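Local coordinates for protein methionine-R-sulfoxide reductase (Neisseria meningitidis, PDB 3MMH) that reduces the R form of free methionine sulfoxide back to methionine, using a GAF-type domain that holds this substrate in its pocket, at residues K11-L14 against Y15-V18. Numbering follows the deposited sequence.
Sequences KAAL and YREV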
loop_
_atom_site.group_PDB
_atom_site.type_symbol
_atom_site.label_atom_id
_atom_site.label_comp_id
_atom_site.label_asym_id
_atom_site.label_seq_id
_atom_site.Cartn_x
_atom_site.Cartn_y
_atom_site.Cartn_z
ATOM N N LYS A 11 -22.107 9.843 2.359
ATOM C CA LYS A 11 -21.131 9.449 1.372
ATOM C C LYS A 11 -20.742 10.551 0.421
ATOM O O LYS A 11 -19.571 10.850 0.184
ATOM C CB LYS A 11 -21.639 8.188 0.631
ATOM C CG LYS A 11 -20.649 7.638 -0.398
ATOM C CD LYS A 11 -21.341 6.773 -1.494
ATOM C CE LYS A 11 -22.042 5.563 -0.990
ATOM N NZ LYS A 11 -22.541 4.797 -2.138
ATOM N N ALA A 12 -21.737 11.148 -0.265
ATOM C CA ALA A 12 -21.468 12.189 -1.261
ATOM C C ALA A 12 -20.763 13.387 -0.601
ATOM O O ALA A 12 -19.779 13.908 -1.166
ATOM C CB ALA A 12 -22.760 12.592 -1.975
ATOM N N ALA A 13 -21.236 13.817 0.555
ATOM C CA ALA A 13 -20.615 14.925 1.233
ATOM C C ALA A 13 -19.163 14.587 1.572
ATOM O O ALA A 13 -18.298 15.455 1.544
ATOM C CB ALA A 13 -21.429 15.313 2.486
ATOM N N LEU A 14 -18.890 13.326 1.971
ATOM C CA LEU A 14 -17.532 12.954 2.323
ATOM C C LEU A 14 -16.610 12.996 1.110
ATOM O O LEU A 14 -15.486 13.463 1.199
ATOM C CB LEU A 14 -17.510 11.594 3.038
ATOM C CG LEU A 14 -16.140 11.175 3.597
ATOM C CD1 LEU A 14 -15.608 12.119 4.603
ATOM C CD2 LEU A 14 -16.238 9.756 4.171
ATOM N N TYR A 15 -17.071 12.530 -0.047
ATOM C CA TYR A 15 -16.257 12.688 -1.250
ATOM C C TYR A 15 -15.949 14.131 -1.479
ATOM O O TYR A 15 -14.838 14.493 -1.864
ATOM C CB TYR A 15 -16.973 12.110 -2.481
ATOM C CG TYR A 15 -16.839 10.614 -2.666
ATOM C CD1 TYR A 15 -15.598 10.094 -3.030
ATOM C CD2 TYR A 15 -17.902 9.760 -2.580
ATOM C CE1 TYR A 15 -15.463 8.744 -3.304
ATOM C CE2 TYR A 15 -17.777 8.399 -2.854
ATOM C CZ TYR A 15 -16.541 7.898 -3.207
ATOM O OH TYR A 15 -16.374 6.578 -3.531
ATOM N N ARG A 16 -16.926 15.042 -1.386
ATOM C CA ARG A 16 -16.663 16.446 -1.629
ATOM C C ARG A 16 -15.637 17.021 -0.666
ATOM O O ARG A 16 -14.874 17.913 -1.013
ATOM C CB ARG A 16 -17.975 17.245 -1.566
ATOM C CG ARG A 16 -18.923 16.909 -2.679
ATOM C CD ARG A 16 -20.117 17.810 -2.827
ATOM N NE ARG A 16 -21.052 17.699 -1.736
ATOM C CZ ARG A 16 -22.150 16.940 -1.717
ATOM N NH1 ARG A 16 -22.405 16.131 -2.726
ATOM N NH2 ARG A 16 -22.969 16.960 -0.645
ATOM N N GLU A 17 -15.645 16.522 0.563
ATOM C CA GLU A 17 -14.666 16.887 1.573
ATOM C C GLU A 17 -13.292 16.356 1.338
ATOM O O GLU A 17 -12.305 17.059 1.512
ATOM C CB GLU A 17 -15.179 16.497 2.973
ATOM C CG GLU A 17 -14.388 16.896 4.132
ATOM C CD GLU A 17 -14.977 16.532 5.467
ATOM O OE1 GLU A 17 -15.900 15.758 5.535
ATOM O OE2 GLU A 17 -14.478 17.012 6.510
ATOM N N VAL A 18 -13.204 15.103 0.885
ATOM C CA VAL A 18 -11.981 14.377 0.839
ATOM C C VAL A 18 -11.236 14.531 -0.499
ATOM O O VAL A 18 -10.005 14.570 -0.506
ATOM C CB VAL A 18 -12.258 12.953 1.162
ATOM C CG1 VAL A 18 -11.051 11.989 0.798
ATOM C CG2 VAL A 18 -12.543 12.865 2.654
#
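Lys-11 and Tyr-15 run side by side and point the same way, the lysine CG and CD lying beside the CD2–CE2 side of the ring, with Lys-11 CG 3.9 Å from Tyr-15 CE2. Their polar ends share Asp-145 of helix 143-165, hydrogen-bonded to Tyr-15 OH and in a salt bridge with Lys-11 NZ, which has a second salt bridge to Asp-142. Arg-16 leaves from another side of the helix and runs back toward its N-terminal end. A bend at chi3 (-68°) folds its chain over the preceding turn, where one guanidinium face lies above Ala-13 CA and NH1 comes 3.6 Å from Ala-12 CB. Such i to i+3 and i to i+4 pairing belongs to the first turns of helix 11-27, which packs with helices 32-47 and 143-165 beside the antiparallel sheet of the GAF domain. Four backbone bonds hold the turn, from Tyr-15 N to Lys-11 O (3.0 Å, 165° at the hydrogen) through Val-18 N to Leu-14 O (2.8 Å). On the buried side Leu-14 crosses Val-18 at a slant, Leu-14 CD1 meeting Val-18 CG2 at 3.7 Å in one of two modelled valine conformers. Leu-14 CD1 also lies 3.8 Å from Glu-17 OE1, hydrogen-bonded to Ala-8 N, while OE2 accepts from Ser-7 N and is also hydrogen-bonded to His-5 ND1.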